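Local coordinates for protein CalsepRRP (Calystegia sepium, PDB 1JY5) that is related to the ribonucleases of the RNase T2 family and may, like its relatives, bind or cleave RNA, at residues Asn145-Val151 against Ser200-Ile206; Leu12-Glu18 against Lys171-Gln177; Glu4-Phe8 against Cys108-Leu113. One frame throughout, in Å; residues are numbered along the deposited sequence.

Contact 1 (Asn145-Val151 against Ser200-Ile206); sequences NTAEYKV and SLVSLPI. Unlike the reference sequence in segment 145-151: Val151 (reference Leu).
A chi1 of -58° sets the amide of Asn145 anti to its own carbonyl carbon, where OD1 can take the backbone N-H of Ile206; at Val151 a chi1 of -176° likewise turns CG2 back beside the backbone N and against Val202. The hydrogen bond from Ile206 N to Asn145 OD1 is 2.9 Å long and nearly straight at 171°. A water very close to the same OD1 appears to donate a second bond. Asn145 ND2 meets CB and CD1 of Ile206, each at 3.9 Å, the two side chains crossing at about a right angle.

Farther along, the backbones form a minimal antiparallel ladder. Tyr149 and Val202 are a hydrogen-bonded pair: Tyr149 N reaches Val202 O at 2.7 Å, and Val202 N reaches Tyr149 O at the same 2.7 Å. A longer bond from Val151 N to Ser200 O, 3.1 Å, extends the ladder past the strand end. Lys150 and Leu201 are the non-hydrogen-bonded pair, and their side chains run side by side, Lys150 CG lying 3.8 Å from Leu201 CD2. Where the backbones part, a water spans the gap from Ala147 O to Leu204 N. The tyrosine ring brings CE1 within 4.0 Å of Leu204 CD1, while its hydroxyl bonds to Leu142 O.

This small two-stranded ladder is joined to the central sheet by backbone hydrogen bonds from Ser203 to Asp173 and Val175. Helix 151-162 starts directly from strand 149-150, and on the other segment Val202 and Leu204 rest on Val175, with Ser203 and Pro205 on Ala174, at the start of strand 174-182.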
loop_
_atom_site.group_PDB
_atom_site.type_symbol
_atom_site.label_atom_id
_atom_site.label_comp_id
_atom_site.label_asym_id
_atom_site.label_seq_id
_atom_site.Cartn_x
_atom_site.Cartn_y
_atom_site.Cartn_z
ATOM N N ASN A 145 5.180 21.187 0.878
ATOM C CA ASN A 145 6.394 21.205 0.069
ATOM C C ASN A 145 7.482 22.012 0.771
ATOM O O ASN A 145 8.531 22.289 0.193
ATOM C CB ASN A 145 6.113 21.800 -1.313
ATOM C CG ASN A 145 5.041 21.034 -2.064
ATOM O OD1 ASN A 145 4.995 19.802 -2.017
ATOM N ND2 ASN A 145 4.177 21.757 -2.767
ATOM N N THR A 146 7.226 22.378 2.024
ATOM C CA THR A 146 8.185 23.152 2.802
ATOM C C THR A 146 8.444 22.547 4.174
ATOM O O THR A 146 9.512 22.736 4.753
ATOM C CB THR A 146 7.693 24.589 3.041
ATOM O OG1 THR A 146 6.477 24.548 3.795
ATOM C CG2 THR A 146 7.454 25.305 1.724
ATOM N N ALA A 147 7.467 21.824 4.700
ATOM C CA ALA A 147 7.612 21.239 6.022
ATOM C C ALA A 147 8.500 20.002 6.066
ATOM O O ALA A 147 8.522 19.192 5.139
ATOM C CB ALA A 147 6.237 20.914 6.594
ATOM N N GLU A 148 9.253 19.890 7.152
ATOM C CA GLU A 148 10.119 18.746 7.387
ATOM C C GLU A 148 9.730 18.232 8.766
ATOM O O GLU A 148 9.764 18.980 9.742
ATOM C CB GLU A 148 11.596 19.151 7.373
ATOM C CG GLU A 148 12.249 19.095 5.997
ATOM C CD GLU A 148 13.741 19.378 6.050
ATOM O OE1 GLU A 148 14.443 18.747 6.870
ATOM O OE2 GLU A 148 14.221 20.230 5.270
ATOM N N TYR A 149 9.340 16.964 8.840
ATOM C CA TYR A 149 8.923 16.384 10.109
ATOM C C TYR A 149 9.873 15.292 10.573
ATOM O O TYR A 149 10.570 14.679 9.768
ATOM C CB TYR A 149 7.519 15.785 9.992
ATOM C CG TYR A 149 6.503 16.631 9.259
ATOM C CD1 TYR A 149 6.232 16.413 7.906
ATOM C CD2 TYR A 149 5.766 17.605 9.927
ATOM C CE1 TYR A 149 5.244 17.139 7.241
ATOM C CE2 TYR A 149 4.777 18.335 9.274
ATOM C CZ TYR A 149 4.518 18.097 7.935
ATOM O OH TYR A 149 3.516 18.797 7.300
ATOM N N LYS A 150 9.901 15.054 11.877
ATOM C CA LYS A 150 10.751 14.006 12.421
ATOM C C LYS A 150 10.053 12.669 12.188
ATOM O O LYS A 150 8.859 12.536 12.462
ATOM C CB LYS A 150 10.962 14.220 13.918
ATOM C CG LYS A 150 11.674 15.516 14.251
ATOM C CD LYS A 150 11.812 15.680 15.746
ATOM C CE LYS A 150 12.553 16.958 16.080
ATOM N NZ LYS A 150 12.740 17.110 17.551
ATOM N N VAL A 151 10.793 11.693 11.674
ATOM C CA VAL A 151 10.239 10.365 11.416
ATOM C C VAL A 151 9.683 9.766 12.699
ATOM O O VAL A 151 8.606 9.168 12.697
ATOM C CB VAL A 151 11.309 9.392 10.869
ATOM C CG1 VAL A 151 10.668 8.048 10.526
ATOM C CG2 VAL A 151 11.957 9.980 9.646
ATOM N N SER A 200 16.452 11.147 9.445
ATOM C CA SER A 200 15.861 11.618 10.691
ATOM C C SER A 200 14.720 12.597 10.414
ATOM O O SER A 200 13.731 12.634 11.146
ATOM C CB SER A 200 16.918 12.309 11.550
ATOM O OG SER A 200 16.371 12.690 12.800
ATOM N N LEU A 201 14.870 13.396 9.361
ATOM C CA LEU A 201 13.848 14.366 8.982
ATOM C C LEU A 201 13.280 13.982 7.623
ATOM O O LEU A 201 14.027 13.718 6.682
ATOM C CB LEU A 201 14.436 15.780 8.922
ATOM C CG LEU A 201 14.907 16.388 10.247
ATOM C CD1 LEU A 201 15.474 17.779 9.989
ATOM C CD2 LEU A 201 13.746 16.464 11.230
ATOM N N VAL A 202 11.956 13.947 7.524
ATOM C CA VAL A 202 11.302 13.567 6.281
ATOM C C VAL A 202 10.184 14.526 5.914
ATOM O O VAL A 202 9.769 15.349 6.730
ATOM C CB VAL A 202 10.717 12.145 6.389
ATOM C CG1 VAL A 202 11.836 11.149 6.637
ATOM C CG2 VAL A 202 9.691 12.089 7.509
ATOM N N SER A 203 9.693 14.416 4.684
ATOM C CA SER A 203 8.622 15.291 4.226
ATOM C C SER A 203 7.445 14.530 3.637
ATOM O O SER A 203 7.560 13.359 3.282
ATOM C CB SER A 203 9.163 16.262 3.175
ATOM O OG SER A 203 9.662 15.555 2.052
ATOM N N LEU A 204 6.307 15.208 3.549
ATOM C CA LEU A 204 5.099 14.629 2.973
ATOM C C LEU A 204 4.680 15.562 1.840
ATOM O O LEU A 204 3.667 16.253 1.927
ATOM C CB LEU A 204 3.997 14.531 4.029
ATOM C CG LEU A 204 4.290 13.599 5.213
ATOM C CD1 LEU A 204 3.276 13.833 6.329
ATOM C CD2 LEU A 204 4.252 12.145 4.742
ATOM N N PRO A 205 5.465 15.582 0.751
ATOM C CA PRO A 205 5.213 16.426 -0.422
ATOM C C PRO A 205 3.823 16.307 -1.028
ATOM O O PRO A 205 3.164 15.270 -0.921
ATOM C CB PRO A 205 6.308 15.995 -1.397
ATOM C CG PRO A 205 6.531 14.553 -1.033
ATOM C CD PRO A 205 6.547 14.622 0.473
ATOM N N ILE A 206 3.389 17.391 -1.666
ATOM C CA ILE A 206 2.087 17.465 -2.319
ATOM C C ILE A 206 2.284 17.087 -3.786
ATOM O O ILE A 206 3.383 17.236 -4.326
ATOM C CB ILE A 206 1.517 18.905 -2.228
ATOM C CG1 ILE A 206 1.444 19.336 -0.760
ATOM C CG2 ILE A 206 0.134 18.974 -2.867
ATOM C CD1 ILE A 206 1.078 20.797 -0.558
HETATM O O HOH W 1 6.449 18.689 -3.709
HETATM O O HOH W 2 6.450 17.929 4.084
#

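Contact 2 (Leu12-Glu18 against Lys171-Gln177); sequences LTWSGTE and KSDAVEQ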
loop_
_atom_site.group_PDB
_atom_site.type_symbol
_atom_site.label_atom_id
_atom_site.label_comp_id
_atom_site.label_asym_id
_atom_site.label_seq_id
_atom_site.Cartn_x
_atom_site.Cartn_y
_atom_site.Cartn_z
ATOM N N LEU A 12 1.078 1.080 1.831
ATOM C CA LEU A 12 0.412 2.281 1.337
ATOM C C LEU A 12 1.438 3.222 0.711
ATOM O O LEU A 12 2.555 3.357 1.208
ATOM C CB LEU A 12 -0.305 2.983 2.494
ATOM C CG LEU A 12 -1.292 2.108 3.282
ATOM C CD1 LEU A 12 -1.831 2.882 4.476
ATOM C CD2 LEU A 12 -2.429 1.661 2.368
ATOM N N THR A 13 1.050 3.878 -0.373
ATOM C CA THR A 13 1.942 4.788 -1.074
ATOM C C THR A 13 1.540 6.242 -0.860
ATOM O O THR A 13 0.360 6.581 -0.950
ATOM C CB THR A 13 1.918 4.511 -2.588
ATOM O OG1 THR A 13 2.251 3.138 -2.826
ATOM C CG2 THR A 13 2.906 5.406 -3.314
ATOM N N TRP A 14 2.514 7.097 -0.571
ATOM C CA TRP A 14 2.220 8.516 -0.395
ATOM C C TRP A 14 2.217 9.091 -1.811
ATOM O O TRP A 14 3.263 9.201 -2.453
ATOM C CB TRP A 14 3.285 9.189 0.473
ATOM C CG TRP A 14 3.000 10.650 0.710
ATOM C CD1 TRP A 14 3.591 11.715 0.089
ATOM C CD2 TRP A 14 2.014 11.200 1.596
ATOM N NE1 TRP A 14 3.035 12.896 0.534
ATOM C CE2 TRP A 14 2.064 12.608 1.457
ATOM C CE3 TRP A 14 1.092 10.642 2.492
ATOM C CZ2 TRP A 14 1.228 13.463 2.183
ATOM C CZ3 TRP A 14 0.259 11.491 3.214
ATOM C CH2 TRP A 14 0.334 12.891 3.053
ATOM N N SER A 15 1.031 9.447 -2.295
ATOM C CA SER A 15 0.872 9.956 -3.656
ATOM C C SER A 15 1.784 11.127 -4.015
ATOM O O SER A 15 2.270 11.219 -5.147
ATOM C CB SER A 15 -0.589 10.356 -3.906
ATOM O OG SER A 15 -0.935 11.532 -3.196
ATOM N N GLY A 16 2.014 12.012 -3.053
ATOM C CA GLY A 16 2.855 13.173 -3.296
ATOM C C GLY A 16 4.295 12.828 -3.631
ATOM O O GLY A 16 4.937 13.509 -4.429
ATOM N N THR A 17 4.806 11.760 -3.036
ATOM C CA THR A 17 6.185 11.358 -3.277
ATOM C C THR A 17 6.331 10.601 -4.594
ATOM O O THR A 17 7.424 10.500 -5.159
ATOM C CB THR A 17 6.689 10.484 -2.119
ATOM O OG1 THR A 17 6.625 11.241 -0.907
ATOM C CG2 THR A 17 8.119 10.031 -2.355
ATOM N N GLU A 18 5.216 10.084 -5.089
ATOM C CA GLU A 18 5.214 9.328 -6.332
ATOM C C GLU A 18 5.061 10.264 -7.524
ATOM O O GLU A 18 5.293 9.880 -8.672
ATOM C CB GLU A 18 4.066 8.316 -6.309
ATOM C CG GLU A 18 4.441 6.923 -6.776
ATOM C CD GLU A 18 5.655 6.371 -6.058
ATOM O OE1 GLU A 18 5.689 6.397 -4.812
ATOM O OE2 GLU A 18 6.583 5.904 -6.748
ATOM N N LYS A 171 11.999 7.944 -0.012
ATOM C CA LYS A 171 12.561 8.162 -1.328
ATOM C C LYS A 171 13.361 9.453 -1.215
ATOM O O LYS A 171 12.797 10.548 -1.245
ATOM C CB LYS A 171 11.436 8.310 -2.354
ATOM C CG LYS A 171 11.873 8.346 -3.801
ATOM C CD LYS A 171 10.652 8.471 -4.697
ATOM C CE LYS A 171 11.022 8.471 -6.169
ATOM N NZ LYS A 171 9.806 8.621 -7.024
ATOM N N SER A 172 14.672 9.303 -1.040
ATOM C CA SER A 172 15.600 10.423 -0.911
ATOM C C SER A 172 15.458 11.177 0.407
ATOM O O SER A 172 16.442 11.389 1.123
ATOM C CB SER A 172 15.420 11.398 -2.076
ATOM O OG SER A 172 16.368 12.450 -2.003
ATOM N N ASP A 173 14.235 11.589 0.720
ATOM C CA ASP A 173 13.966 12.323 1.948
ATOM C C ASP A 173 12.468 12.440 2.224
ATOM O O ASP A 173 12.056 12.919 3.280
ATOM C CB ASP A 173 14.565 13.723 1.866
ATOM C CG ASP A 173 14.342 14.512 3.128
ATOM O OD1 ASP A 173 14.886 14.100 4.176
ATOM O OD2 ASP A 173 13.620 15.533 3.081
ATOM N N ALA A 174 11.659 12.009 1.266
ATOM C CA ALA A 174 10.208 12.068 1.398
ATOM C C ALA A 174 9.620 10.692 1.708
ATOM O O ALA A 174 10.083 9.680 1.183
ATOM C CB ALA A 174 9.603 12.601 0.111
ATOM N N VAL A 175 8.596 10.663 2.555
ATOM C CA VAL A 175 7.939 9.410 2.901
ATOM C C VAL A 175 7.263 8.856 1.649
ATOM O O VAL A 175 6.413 9.513 1.043
ATOM C CB VAL A 175 6.879 9.619 4.001
ATOM C CG1 VAL A 175 6.138 8.312 4.274
ATOM C CG2 VAL A 175 7.554 10.115 5.272
ATOM N N GLU A 176 7.657 7.650 1.253
ATOM C CA GLU A 176 7.090 7.028 0.068
ATOM C C GLU A 176 6.114 5.905 0.381
ATOM O O GLU A 176 5.073 5.786 -0.262
ATOM C CB GLU A 176 8.202 6.488 -0.838
ATOM C CG GLU A 176 7.679 5.712 -2.035
ATOM C CD GLU A 176 8.756 5.382 -3.052
ATOM O OE1 GLU A 176 9.828 4.875 -2.651
ATOM O OE2 GLU A 176 8.521 5.626 -4.257
ATOM N N GLN A 177 6.435 5.093 1.381
ATOM C CA GLN A 177 5.572 3.972 1.720
ATOM C C GLN A 177 5.456 3.700 3.216
ATOM O O GLN A 177 6.428 3.818 3.963
ATOM C CB GLN A 177 6.087 2.721 0.991
ATOM C CG GLN A 177 5.323 1.427 1.255
ATOM C CD GLN A 177 5.813 0.281 0.379
ATOM O OE1 GLN A 177 5.594 0.273 -0.835
ATOM N NE2 GLN A 177 6.490 -0.683 0.988
#
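Thr13 and Gln177 form an antiparallel, non-hydrogen-bonded pair in the central sheet of this RNase T2-type fold, where strand 7-14 runs beside strand 174-182. Glu176 and Gln177 also make a classic beta bulge toward strand 167-171, the other arm of the hairpin that turns through Ser172 and Asp173. The short strand axes approach to 4.7 Å at 151°.

Trp14 N donates to Glu176 O at 2.9 Å, from above the carbonyl plane. Beyond it the chain leaves the strand for the weakly bonded helix 15-18, and a side chain continues the pairing: Thr17 OG1 gives its proton to Val175 O at 2.6 Å. A chi1 of -60° puts this hydroxyl beside its backbone N and leaves CG2 for the aliphatic part of Lys171, 3.7 Å from CB, the two side chains sliding past each other in opposite directions. Thr17 CB meets the Trp14 indole at its edge, in the ring plane.

At the outer end two acids face each other. Glu18 OE1 stands 3.0 Å from Glu176 OE2, with the carboxylates nearly coplanar. At this distance each would probably raise the other's affinity for a proton. Lys171 NZ, 4.2 Å from Glu18 OE2, is too far for a salt bridge but may soften the repulsion.

On its other edge strand 7-14 pairs with strand 40-48, bonding through Thr13 to Thr41 and carrying Leu12 against Phe40. The indole of Trp14 meets Phe40 edge-to-face and bonds through NE1 to Pro205 O, in the C-terminal segment beyond strand 201-202.

Contact 3 (Glu4-Phe8 against Cys108-Leu113); sequences EFDYF and CSSPVL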
loop_
_atom_site.group_PDB
_atom_site.type_symbol
_atom_site.label_atom_id
_atom_site.label_comp_id
_atom_site.label_asym_id
_atom_site.label_seq_id
_atom_site.Cartn_x
_atom_site.Cartn_y
_atom_site.Cartn_z
ATOM N N GLU A 4 1.967 -21.867 3.747
ATOM C CA GLU A 4 0.945 -20.825 3.826
ATOM C C GLU A 4 1.628 -19.597 4.416
ATOM O O GLU A 4 2.512 -19.723 5.267
ATOM C CB GLU A 4 -0.213 -21.255 4.733
ATOM C CG GLU A 4 -1.466 -20.383 4.599
ATOM C CD GLU A 4 -2.510 -20.666 5.672
ATOM O OE1 GLU A 4 -2.400 -21.707 6.354
ATOM O OE2 GLU A 4 -3.450 -19.850 5.830
ATOM N N PHE A 5 1.227 -18.416 3.960
ATOM C CA PHE A 5 1.814 -17.173 4.452
ATOM C C PHE A 5 1.545 -16.997 5.945
ATOM O O PHE A 5 0.602 -17.573 6.491
ATOM C CB PHE A 5 1.271 -15.981 3.656
ATOM C CG PHE A 5 -0.172 -15.663 3.928
ATOM C CD1 PHE A 5 -0.520 -14.624 4.787
ATOM C CD2 PHE A 5 -1.185 -16.380 3.303
ATOM C CE1 PHE A 5 -1.859 -14.303 5.018
ATOM C CE2 PHE A 5 -2.527 -16.068 3.526
ATOM C CZ PHE A 5 -2.864 -15.028 4.386
ATOM N N ASP A 6 2.371 -16.193 6.601
ATOM C CA ASP A 6 2.242 -15.979 8.042
ATOM C C ASP A 6 1.385 -14.784 8.433
ATOM O O ASP A 6 0.557 -14.876 9.338
ATOM C CB ASP A 6 3.636 -15.829 8.654
ATOM C CG ASP A 6 4.465 -17.083 8.512
ATOM O OD1 ASP A 6 5.672 -16.971 8.207
ATOM O OD2 ASP A 6 3.910 -18.185 8.721
ATOM N N TYR A 7 1.585 -13.662 7.752
ATOM C CA TYR A 7 0.826 -12.463 8.066
ATOM C C TYR A 7 0.639 -11.603 6.825
ATOM O O TYR A 7 1.252 -11.843 5.782
ATOM C CB TYR A 7 1.554 -11.660 9.153
ATOM C CG TYR A 7 2.863 -11.065 8.678
ATOM C CD1 TYR A 7 2.906 -9.789 8.106
ATOM C CD2 TYR A 7 4.047 -11.807 8.724
ATOM C CE1 TYR A 7 4.093 -9.270 7.583
ATOM C CE2 TYR A 7 5.240 -11.297 8.203
ATOM C CZ TYR A 7 5.255 -10.035 7.631
ATOM O OH TYR A 7 6.416 -9.557 7.070
ATOM N N PHE A 8 -0.217 -10.597 6.960
ATOM C CA PHE A 8 -0.528 -9.666 5.888
ATOM C C PHE A 8 0.193 -8.332 6.079
ATOM O O PHE A 8 0.254 -7.803 7.194
ATOM C CB PHE A 8 -2.031 -9.360 5.873
ATOM C CG PHE A 8 -2.874 -10.379 5.166
ATOM C CD1 PHE A 8 -3.908 -11.030 5.836
ATOM C CD2 PHE A 8 -2.701 -10.617 3.808
ATOM C CE1 PHE A 8 -4.765 -11.894 5.156
ATOM C CE2 PHE A 8 -3.551 -11.476 3.119
ATOM C CZ PHE A 8 -4.584 -12.115 3.793
ATOM N N CYS A 108 -1.565 -15.461 -3.733
ATOM C CA CYS A 108 -0.972 -16.089 -2.557
ATOM C C CYS A 108 -1.760 -15.876 -1.251
ATOM O O CYS A 108 -1.341 -16.345 -0.191
ATOM C CB CYS A 108 0.464 -15.589 -2.380
ATOM S SG CYS A 108 1.594 -15.858 -3.799
ATOM N N SER A 109 -2.888 -15.169 -1.317
ATOM C CA SER A 109 -3.697 -14.920 -0.119
ATOM C C SER A 109 -4.678 -16.052 0.202
ATOM O O SER A 109 -5.365 -16.023 1.232
ATOM C CB SER A 109 -4.471 -13.598 -0.234
ATOM O OG SER A 109 -5.374 -13.602 -1.324
ATOM N N SER A 110 -4.768 -17.039 -0.682
ATOM C CA SER A 110 -5.649 -18.175 -0.432
ATOM C C SER A 110 -4.917 -19.086 0.556
ATOM O O SER A 110 -3.689 -19.104 0.593
ATOM C CB SER A 110 -5.947 -18.930 -1.734
ATOM O OG SER A 110 -4.761 -19.378 -2.368
ATOM N N PRO A 111 -5.658 -19.859 1.368
ATOM C CA PRO A 111 -7.117 -19.955 1.417
ATOM C C PRO A 111 -7.816 -18.884 2.259
ATOM O O PRO A 111 -9.044 -18.853 2.312
ATOM C CB PRO A 111 -7.334 -21.343 1.998
ATOM C CG PRO A 111 -6.276 -21.372 3.060
ATOM C CD PRO A 111 -5.055 -20.798 2.335
ATOM N N VAL A 112 -7.055 -18.012 2.918
ATOM C CA VAL A 112 -7.667 -16.976 3.754
ATOM C C VAL A 112 -8.643 -16.129 2.940
ATOM O O VAL A 112 -9.772 -15.889 3.367
ATOM C CB VAL A 112 -6.599 -16.062 4.398
ATOM C CG1 VAL A 112 -7.271 -14.967 5.208
ATOM C CG2 VAL A 112 -5.689 -16.886 5.294
ATOM N N LEU A 113 -8.192 -15.665 1.779
ATOM C CA LEU A 113 -9.030 -14.889 0.874
ATOM C C LEU A 113 -9.126 -15.838 -0.321
ATOM O O LEU A 113 -8.115 -16.164 -0.944
ATOM C CB LEU A 113 -8.346 -13.562 0.512
ATOM C CG LEU A 113 -7.989 -12.746 1.764
ATOM C CD1 LEU A 113 -7.375 -11.394 1.379
ATOM C CD2 LEU A 113 -9.242 -12.526 2.602
HETATM O O HOH W 3 0.272 -18.383 1.000
#
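Phe5 and Phe8, at the start of strand 7-14 in the central antiparallel sheet, pack on the loop that follows helix 97-106 and leads to helix 116-129. Between them Asp6 and Tyr7 form a classic beta bulge opposite Asp48 of strand 40-48, and the side chains of Phe5 and Phe8 both set out toward the loop.

Apolar contact dominates, with Val112 shared by the two rings. Its CG2 sits 3.5 Å from Phe5 CZ, the side chains crossing at about a right angle, while CG1 lies at the edge of the other ring, 4.0 Å from Phe8 CE1. Leu113 CD1 meets the end of that ring at 3.8 Å from Phe8 CZ. A chi1 of 70° swings the Phe5 ring between its own backbone N and carbonyl carbon, which brings CE1 over the centre of the Phe8 face, 3.6 Å above the plane. With Phe5 cut back to an alanine, Val112 CG2 and that Phe8 face would probably lose their aromatic neighbour, opening a gap beneath the loop.

Two carbonyl oxygens approach the Phe5 ring obliquely: Cys108 O, 3.5 Å from CD2, and Ser109 O, 3.6 Å from CE2. Within the loop Leu113 N bonds to Ser109 O and the peptide before Pro111 is cis; a disulfide ties Cys108 to Cys58 outside it. Glu4 OE2 touches Val112 CG2 and Pro111 CD, the side chains crossing at about a right angle.

No direct hydrogen bond joins the segments; a water does so instead, accepting from Phe5 N at 3.1 Å and donating to Cys108 O at 2.9 Å.

Contacts 1 and 2 are neighbours, their centres 10 Å apart. Ser203 O probably accepts a hydrogen bond from Val175 N at 3.0 Å, and Pro205 CG packs 3.3 Å from Thr17 OG1, so the 200-206 segment lies between its partner 145-151 and the end of the main sheet. Contact 3 is on the far side of the chain's centre, 27 Å from contact 2 and 35 Å from contact 1 between centres; contact 1 comes no nearer to it than about 18 Å between atoms. Contacts 2 and 3 are nevertheless tied by strand 7-14, whose beginning packs on the 108-113 loop, whose last residues meet 171-177, and which pairs with 174-182 at both ends.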